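Local coordinates for glycosyl hydrolase, family 31/fibronectin type III domain protein (Clostridium perfringens, PDB 4LKS) that binds galactose as a calcium-containing carbohydrate-binding module of a family 31 glycoside hydrolase, at residues A[95-100]-A[108-113]; A[65-70]-A[138-143]. All blocks are in the same frame, centred on the assembly; numbering follows the deposited sequence. Where two conformers were deposited one is given.

Contact 1 of 2, residues A[95-100]-A[108-113]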
ATOM      1  N   TYR A  95      -4.511   6.044  -5.542  1.00  8.64           N
ATOM      2  CA  TYR A  95      -4.734   4.664  -5.118  1.00  9.58           C
ATOM      3  C   TYR A  95      -6.223   4.317  -5.072  1.00  9.91           C
ATOM      4  O   TYR A  95      -7.105   5.201  -5.078  1.00  9.75           O
ATOM      5  CB  TYR A  95      -4.107   4.420  -3.727  1.00  8.57           C
ATOM      6  CG  TYR A  95      -4.751   5.310  -2.686  1.00  8.02           C
ATOM      7  CD1 TYR A  95      -5.942   4.935  -2.067  1.00  7.84           C
ATOM      8  CD2 TYR A  95      -4.213   6.547  -2.367  1.00  8.18           C
ATOM      9  CE1 TYR A  95      -6.578   5.767  -1.156  1.00  9.02           C
ATOM     10  CE2 TYR A  95      -4.843   7.393  -1.444  1.00  8.85           C
ATOM     11  CZ  TYR A  95      -6.025   6.985  -0.845  1.00 10.39           C
ATOM     12  OH  TYR A  95      -6.683   7.798   0.057  1.00 11.29           O
ATOM     13  N   LYS A  96      -6.478   3.019  -4.991  1.00  8.67           N
ATOM     14  CA  LYS A  96      -7.802   2.490  -4.706  1.00  9.64           C
ATOM     15  C   LYS A  96      -7.654   1.441  -3.612  1.00  8.83           C
ATOM     16  O   LYS A  96      -6.641   0.719  -3.549  1.00  8.88           O
ATOM     17  CB  LYS A  96      -8.441   1.881  -5.966  1.00 11.01           C
ATOM     18  CG  LYS A  96      -9.812   1.243  -5.718  1.00 12.53           C
ATOM     19  CD  LYS A  96     -10.503   0.858  -7.020  1.00 14.27           C
ATOM     20  CE  LYS A  96      -9.816  -0.300  -7.707  1.00 16.33           C
ATOM     21  NZ  LYS A  96     -10.628  -0.721  -8.901  1.00 16.94           N
ATOM     22  N   ILE A  97      -8.652   1.396  -2.732  1.00  8.84           N
ATOM     23  CA  ILE A  97      -8.710   0.384  -1.688  0.62  7.96           C
ATOM     24  C   ILE A  97      -9.979  -0.438  -1.853  1.00  8.37           C
ATOM     25  O   ILE A  97     -11.082   0.108  -1.985  1.00  9.36           O
ATOM     26  CB  ILE A  97      -8.706   1.015  -0.290  0.62  7.58           C
ATOM     27  CG1 ILE A  97      -7.355   1.674  -0.020  0.62 11.20           C
ATOM     28  CG2 ILE A  97      -8.988  -0.051   0.775  0.62  9.08           C
ATOM     29  CD1 ILE A  97      -7.339   2.559   1.189  0.62  8.91           C
ATOM     30  N   GLU A  98      -9.816  -1.759  -1.853  1.00  8.07           N
ATOM     31  CA  GLU A  98     -10.948  -2.687  -1.865  1.00  9.33           C
ATOM     32  C   GLU A  98     -10.747  -3.647  -0.705  1.00  8.08           C
ATOM     33  O   GLU A  98      -9.616  -3.938  -0.340  1.00  9.25           O
ATOM     34  CB  GLU A  98     -10.963  -3.508  -3.151  1.00  9.56           C
ATOM     35  CG  GLU A  98     -11.237  -2.730  -4.405  1.00  8.51           C
ATOM     36  CD  GLU A  98     -10.843  -3.535  -5.623  1.00 11.83           C
ATOM     37  OE1 GLU A  98      -9.631  -3.583  -5.943  1.00 11.91           O
ATOM     38  OE2 GLU A  98     -11.727  -4.172  -6.227  1.00 12.86           O
ATOM     39  N   THR A  99     -11.833  -4.159  -0.135  1.00  9.32           N
ATOM     40  CA  THR A  99     -11.694  -5.169   0.909  1.00  9.34           C
ATOM     41  C   THR A  99     -12.614  -6.338   0.640  1.00  9.17           C
ATOM     42  O   THR A  99     -13.588  -6.221  -0.106  1.00 10.79           O
ATOM     43  CB  THR A  99     -11.974  -4.621   2.326  1.00  8.92           C
ATOM     44  OG1 THR A  99     -13.289  -4.070   2.387  1.00 10.66           O
ATOM     45  CG2 THR A  99     -10.962  -3.548   2.716  1.00  8.78           C
ATOM     46  N   SER A 100     -12.320  -7.466   1.269  1.00  7.64           N
ATOM     47  CA  SER A 100     -13.208  -8.618   1.167  1.00  8.77           C
ATOM     48  C   SER A 100     -13.064  -9.546   2.354  1.00  9.77           C
ATOM     49  O   SER A 100     -12.103  -9.444   3.129  1.00  9.45           O
ATOM     50  CB  SER A 100     -12.966  -9.378  -0.137  1.00 11.36           C
ATOM     51  OG  SER A 100     -11.716 -10.018  -0.119  1.00 12.26           O
ATOM     52  N   GLU A 108     -15.613  -1.990  -2.938  1.00 11.06           N
ATOM     53  CA  GLU A 108     -14.796  -0.808  -3.175  1.00  9.44           C
ATOM     54  C   GLU A 108     -14.975   0.127  -1.996  1.00 10.67           C
ATOM     55  O   GLU A 108     -16.082   0.596  -1.707  1.00 14.12           O
ATOM     56  CB  GLU A 108     -15.175  -0.097  -4.479  1.00 11.79           C
ATOM     57  CG  GLU A 108     -14.196   1.021  -4.816  1.00 16.17           C
ATOM     58  CD  GLU A 108     -14.413   1.631  -6.185  1.00 29.05           C
ATOM     59  OE1 GLU A 108     -14.633   0.875  -7.152  1.00 23.45           O
ATOM     60  OE2 GLU A 108     -14.344   2.871  -6.294  1.00 32.90           O
ATOM     61  N   VAL A 109     -13.875   0.393  -1.307  1.00  9.83           N
ATOM     62  CA  VAL A 109     -13.927   1.199  -0.096  1.00 10.50           C
ATOM     63  C   VAL A 109     -13.739   2.688  -0.414  1.00 10.18           C
ATOM     64  O   VAL A 109     -14.551   3.527  -0.007  1.00 11.51           O
ATOM     65  CB  VAL A 109     -12.880   0.715   0.919  1.00 11.03           C
ATOM     66  CG1 VAL A 109     -12.838   1.636   2.108  1.00 11.42           C
ATOM     67  CG2 VAL A 109     -13.186  -0.728   1.360  1.00 11.87           C
ATOM     68  N   ARG A 110     -12.679   3.013  -1.155  1.00  9.67           N
ATOM     69  CA  ARG A 110     -12.411   4.398  -1.520  1.00  9.82           C
ATOM     70  C   ARG A 110     -11.294   4.493  -2.541  1.00  9.78           C
ATOM     71  O   ARG A 110     -10.552   3.531  -2.783  1.00 11.45           O
ATOM     72  CB  ARG A 110     -12.028   5.245  -0.299  1.00 11.10           C
ATOM     73  CG  ARG A 110     -10.632   4.957   0.247  1.00  9.44           C
ATOM     74  CD  ARG A 110     -10.210   6.031   1.243  1.00 11.63           C
ATOM     75  NE  ARG A 110      -9.985   7.290   0.542  1.00 12.09           N
ATOM     76  CZ  ARG A 110      -9.781   8.461   1.130  1.00 17.56           C
ATOM     77  NH1 ARG A 110      -9.786   8.566   2.451  1.00 18.91           N
ATOM     78  NH2 ARG A 110      -9.579   9.538   0.379  1.00 15.06           N
ATOM     79  N   THR A 111     -11.199   5.659  -3.163  1.00 11.61           N
ATOM     80  CA  THR A 111     -10.001   6.036  -3.896  1.00 11.02           C
ATOM     81  C   THR A 111      -9.434   7.296  -3.250  1.00 10.34           C
ATOM     82  O   THR A 111     -10.043   7.877  -2.342  1.00 12.79           O
ATOM     83  CB  THR A 111     -10.287   6.284  -5.374  1.00 12.27           C
ATOM     84  OG1 THR A 111     -11.224   7.357  -5.494  1.00 17.03           O
ATOM     85  CG2 THR A 111     -10.887   5.045  -6.011  1.00 16.50           C
ATOM     86  N   GLY A 112      -8.257   7.722  -3.695  1.00  9.31           N
ATOM     87  CA  GLY A 112      -7.718   8.965  -3.195  1.00  9.25           C
ATOM     88  C   GLY A 112      -6.362   9.278  -3.783  1.00  8.79           C
ATOM     89  O   GLY A 112      -5.839   8.531  -4.611  1.00 10.17           O
ATOM     90  N   ASN A 113      -5.801  10.393  -3.338  1.00  9.07           N
ATOM     91  CA  ASN A 113      -4.511  10.841  -3.817  1.00 11.39           C
ATOM     92  C   ASN A 113      -3.613  11.181  -2.650  1.00 10.37           C
ATOM     93  O   ASN A 113      -4.091  11.490  -1.553  1.00 12.75           O
ATOM     94  CB  ASN A 113      -4.669  12.064  -4.724  1.00 11.89           C
ATOM     95  CG  ASN A 113      -5.327  11.722  -6.044  1.00 11.26           C
ATOM     96  OD1 ASN A 113      -4.654  11.446  -7.047  1.00 13.29           O
ATOM     97  ND2 ASN A 113      -6.650  11.725  -6.056  1.00 12.40           N
TER
HETATM   98  O   HOH W   1      -5.759  10.296   0.228  1.00 10.82           O
HETATM   99  O   HOH W   2     -13.437  -1.235  -7.773  1.00 31.22           O
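The ring of Y95 lies face-on against the backbone of G112. Chi1 of Y95 (62°) puts CG between the backbone N and the carbonyl carbon. The ring reaches G112 and, through OH, R110. G112 CA lies over the ring face, 3.9 Å from its centroid, in a CH-pi contact. Y95 OH stands over one face of the guanidinium, 3.3 Å from R110 CZ, and is not hydrogen-bonded to it. A water at the ring edge links Y95 OH to N113 O. The guanidinium is held by its own strand: R110 NE (2.9 Å) and NH2 both donate to T111 O, which lies in the guanidinium plane. R110 NH1 goes to R132 O. Two bonds join Y95 and G112 backbones. I97 N bonds to R110 O. I97 CG2 packs on V109 CB at 4.0 Å, and I97 also touches I131 and L141. The face with Y95, I97 and R110 is the tight side. The other face, with K96, E98, E108 and T111, is looser. K96 NZ and E108 OE1 stay 4.7 Å apart and share a water. E98 OE1 makes a salt bridge with R142 NE. V109 N donates to I97 O at 2.9 Å. R110 N makes a weak bond to I97 O at 3.4 Å. V109 and R110 thus both face I97, a classic beta bulge in an antiparallel hairpin at the margin of the five-stranded sheet of this beta-sandwich.

Contact 2 of 2, residues A[65-70]-A[138-143]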
ATOM      1  N   SER A  65      -1.582  -3.945  -8.354  1.00  8.89           N
ATOM      2  CA  SER A  65      -2.161  -4.056  -7.030  0.68  9.13           C
ATOM      3  C   SER A  65      -1.436  -5.098  -6.193  1.00  8.79           C
ATOM      4  O   SER A  65      -0.676  -5.952  -6.702  1.00 10.54           O
ATOM      5  CB  SER A  65      -3.656  -4.376  -7.119  0.68 12.79           C
ATOM      6  OG  SER A  65      -3.852  -5.728  -7.475  0.68 11.16           O
ATOM      7  N   ILE A  66      -1.661  -5.000  -4.896  1.00  8.72           N
ATOM      8  CA  ILE A  66      -1.127  -5.955  -3.943  1.00  9.64           C
ATOM      9  C   ILE A  66      -2.259  -6.308  -2.981  1.00  8.66           C
ATOM     10  O   ILE A  66      -3.013  -5.430  -2.555  1.00  8.25           O
ATOM     11  CB  ILE A  66       0.120  -5.398  -3.203  1.00 10.00           C
ATOM     12  CG1 ILE A  66       0.662  -6.432  -2.220  1.00  9.70           C
ATOM     13  CG2 ILE A  66      -0.180  -4.060  -2.501  1.00 10.81           C
ATOM     14  CD1 ILE A  66       2.028  -6.073  -1.664  1.00 10.01           C
ATOM     15  N   THR A  67      -2.393  -7.589  -2.655  1.00  7.90           N
ATOM     16  CA  THR A  67      -3.432  -8.037  -1.731  1.00  8.96           C
ATOM     17  C   THR A  67      -2.809  -8.544  -0.439  1.00  9.91           C
ATOM     18  O   THR A  67      -1.930  -9.418  -0.459  1.00 10.35           O
ATOM     19  CB  THR A  67      -4.291  -9.156  -2.320  1.00 11.99           C
ATOM     20  OG1 THR A  67      -4.941  -8.683  -3.505  1.00 12.16           O
ATOM     21  CG2 THR A  67      -5.343  -9.608  -1.299  1.00 11.35           C
ATOM     22  N   ILE A  68      -3.253  -7.962   0.673  1.00  8.47           N
ATOM     23  CA  ILE A  68      -2.831  -8.354   2.012  1.00  8.90           C
ATOM     24  C   ILE A  68      -3.942  -9.143   2.694  1.00  9.17           C
ATOM     25  O   ILE A  68      -5.110  -8.710   2.731  1.00 10.41           O
ATOM     26  CB  ILE A  68      -2.515  -7.121   2.882  1.00  8.94           C
ATOM     27  CG1 ILE A  68      -1.543  -6.167   2.165  1.00  7.36           C
ATOM     28  CG2 ILE A  68      -2.003  -7.551   4.277  1.00  9.38           C
ATOM     29  CD1 ILE A  68      -0.259  -6.808   1.604  1.00  9.68           C
ATOM     30  N   LYS A  69      -3.574 -10.308   3.223  1.00 10.26           N
ATOM     31  CA  LYS A  69      -4.470 -11.138   4.014  1.00 10.10           C
ATOM     32  C   LYS A  69      -4.139 -10.944   5.486  1.00  9.75           C
ATOM     33  O   LYS A  69      -2.969 -10.977   5.860  1.00 11.28           O
ATOM     34  CB  LYS A  69      -4.262 -12.612   3.645  1.00 11.31           C
ATOM     35  CG  LYS A  69      -5.085 -13.581   4.476  1.00 12.43           C
ATOM     36  CD  LYS A  69      -4.694 -15.019   4.159  1.00 14.58           C
ATOM     37  CE  LYS A  69      -5.438 -15.984   5.051  1.00 16.68           C
ATOM     38  NZ  LYS A  69      -5.150 -17.400   4.667  1.00 20.85           N
ATOM     39  N   LEU A  70      -5.163 -10.745   6.313  1.00  9.32           N
ATOM     40  CA  LEU A  70      -4.983 -10.596   7.761  1.00  8.39           C
ATOM     41  C   LEU A  70      -5.262 -11.948   8.420  1.00 13.26           C
ATOM     42  O   LEU A  70      -5.898 -12.818   7.814  1.00 13.64           O
ATOM     43  CB  LEU A  70      -5.900  -9.488   8.307  1.00  9.79           C
ATOM     44  CG  LEU A  70      -5.549  -8.108   7.725  1.00 13.69           C
ATOM     45  CD1 LEU A  70      -6.427  -7.774   6.544  1.00 16.95           C
ATOM     46  CD2 LEU A  70      -5.650  -7.015   8.786  1.00 18.52           C
ATOM     47  N   ALA A 138     -13.002  -6.856   7.391  1.00  8.84           N
ATOM     48  CA  ALA A 138     -12.267  -7.392   6.254  1.00 10.74           C
ATOM     49  C   ALA A 138     -11.162  -8.318   6.701  1.00 10.26           C
ATOM     50  O   ALA A 138     -10.500  -8.067   7.720  1.00 10.32           O
ATOM     51  CB  ALA A 138     -11.667  -6.249   5.445  1.00 12.89           C
ATOM     52  N   GLN A 139     -10.932  -9.371   5.921  1.00  9.47           N
ATOM     53  CA  GLN A 139      -9.746 -10.205   6.118  1.00  9.28           C
ATOM     54  C   GLN A 139      -8.753 -10.034   4.961  1.00 10.22           C
ATOM     55  O   GLN A 139      -7.615 -10.487   5.023  1.00 10.57           O
ATOM     56  CB  GLN A 139     -10.114 -11.683   6.299  1.00 11.91           C
ATOM     57  CG  GLN A 139      -8.899 -12.536   6.638  1.00 11.91           C
ATOM     58  CD  GLN A 139      -9.232 -13.951   7.060  1.00 16.61           C
ATOM     59  OE1 GLN A 139     -10.368 -14.408   6.920  1.00 16.11           O
ATOM     60  NE2 GLN A 139      -8.230 -14.656   7.573  1.00 15.64           N
ATOM     61  N   TYR A 140      -9.194  -9.376   3.894  1.00  8.64           N
ATOM     62  CA  TYR A 140      -8.309  -9.104   2.758  1.00  8.23           C
ATOM     63  C   TYR A 140      -8.459  -7.654   2.351  1.00  8.24           C
ATOM     64  O   TYR A 140      -9.575  -7.113   2.328  1.00  9.54           O
ATOM     65  CB  TYR A 140      -8.668 -10.000   1.559  1.00  8.98           C
ATOM     66  CG  TYR A 140      -8.647 -11.473   1.877  1.00  8.84           C
ATOM     67  CD1 TYR A 140      -9.751 -12.091   2.468  1.00 10.09           C
ATOM     68  CD2 TYR A 140      -7.533 -12.244   1.585  1.00 12.54           C
ATOM     69  CE1 TYR A 140      -9.735 -13.442   2.770  1.00 11.78           C
ATOM     70  CE2 TYR A 140      -7.506 -13.589   1.882  1.00 12.32           C
ATOM     71  CZ  TYR A 140      -8.609 -14.179   2.472  1.00 11.86           C
ATOM     72  OH  TYR A 140      -8.571 -15.524   2.766  1.00 15.79           O
ATOM     73  N   LEU A 141      -7.340  -7.024   2.009  1.00  7.77           N
ATOM     74  CA  LEU A 141      -7.367  -5.673   1.478  1.00  7.39           C
ATOM     75  C   LEU A 141      -6.514  -5.641   0.223  1.00  8.45           C
ATOM     76  O   LEU A 141      -5.358  -6.045   0.248  1.00  7.97           O
ATOM     77  CB  LEU A 141      -6.853  -4.662   2.526  1.00 10.21           C
ATOM     78  CG  LEU A 141      -6.920  -3.181   2.117  1.00  8.05           C
ATOM     79  CD1 LEU A 141      -7.260  -2.257   3.307  1.00  8.23           C
ATOM     80  CD2 LEU A 141      -5.629  -2.727   1.428  1.00  9.45           C
ATOM     81  N   ARG A 142      -7.100  -5.164  -0.866  1.00  8.41           N
ATOM     82  CA  ARG A 142      -6.385  -4.973  -2.117  1.00  8.44           C
ATOM     83  C   ARG A 142      -6.108  -3.486  -2.326  1.00  7.94           C
ATOM     84  O   ARG A 142      -7.023  -2.657  -2.384  1.00  8.01           O
ATOM     85  CB  ARG A 142      -7.173  -5.565  -3.287  1.00  9.81           C
ATOM     86  CG  ARG A 142      -6.448  -5.449  -4.629  1.00  8.36           C
ATOM     87  CD  ARG A 142      -6.975  -6.439  -5.660  1.00  8.87           C
ATOM     88  NE  ARG A 142      -8.357  -6.162  -6.059  1.00  9.44           N
ATOM     89  CZ  ARG A 142      -9.134  -7.034  -6.702  1.00 10.14           C
ATOM     90  NH1 ARG A 142      -8.672  -8.239  -7.009  1.00 11.90           N
ATOM     91  NH2 ARG A 142     -10.375  -6.699  -7.038  1.00  9.20           N
ATOM     92  N   PHE A 143      -4.820  -3.172  -2.421  1.00  8.96           N
ATOM     93  CA  PHE A 143      -4.335  -1.806  -2.585  1.00  9.48           C
ATOM     94  C   PHE A 143      -3.830  -1.654  -4.015  1.00  8.23           C
ATOM     95  O   PHE A 143      -2.902  -2.354  -4.427  1.00  9.21           O
ATOM     96  CB  PHE A 143      -3.212  -1.540  -1.574  1.00  9.23           C
ATOM     97  CG  PHE A 143      -2.630  -0.147  -1.642  1.00  6.91           C
ATOM     98  CD1 PHE A 143      -3.255   0.918  -1.012  1.00 10.17           C
ATOM     99  CD2 PHE A 143      -1.448   0.093  -2.329  1.00 11.90           C
ATOM    100  CE1 PHE A 143      -2.712   2.209  -1.075  1.00 11.60           C
ATOM    101  CE2 PHE A 143      -0.904   1.372  -2.387  1.00 13.13           C
ATOM    102  CZ  PHE A 143      -1.532   2.424  -1.754  1.00 11.98           C
TER
HETATM  103  O   HOH W   3      -6.587 -17.129   1.698  1.00 30.78           O
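Two central strands of the five-stranded antiparallel sheet meet here, and K69 lies alongside Y140 on one of its faces. The lysine is fully extended, with CG anti to its backbone N (chi1 176°). Its methylenes run beside the tyrosine, K69 CG coming to 3.5 Å from Y140 CE2. The two side chains point the same way. A water joins their ends, at 2.8 Å from Y140 OH but only weakly bound to K69 NZ. Further along this face R142 crosses T67, with R142 CD 3.7 Å from T67 OG1. The head of R142 leaves the pair: it forms a salt bridge with E98 and a cation-pi contact with W106. The backbones are joined by paired bonds between I66 and F143 and between I68 and L141. In the beta-sandwich of the F5/8 type C family, the opposite face of this sheet looks into the core. I66, I68, L141 and F143 lie there, and I66 CG2 meets F143 CB at 4.1 Å. I68 and L141 also reach F164 of the second sheet. At the corner of the chain Q139 grips L70 twice. L70 N donates to Q139 O (2.8 Å), and Q139 NE2 returns a bond to L70 O (3.0 Å, 160° at the hydrogen). That acceptor lies in the amide plane of Q139. L70 CD1 closes against Q139 O at 3.3 Å.

Of the four segments, 65-70 comes first, after strand 26-31 at the edge of the same sheet. The chain then passes through strand 73-82 of the four-stranded sheet and returns to the five-stranded sheet at 95-100. Contact 1 closes a short hairpin loop between 100 and 108. The chain next runs through strand 129-138, turns the corner at Q139 and pairs with 65-70. Contact 2 therefore closes a long loop that contains all of contact 1. The contacts do not cross. They share one sheet, where 140-148 lies between 64-70 and 95-100. A probable hydrogen bond from S100 N to Y140 O (3.0 Å) and packing of T99 CB on A138 CB tie them together.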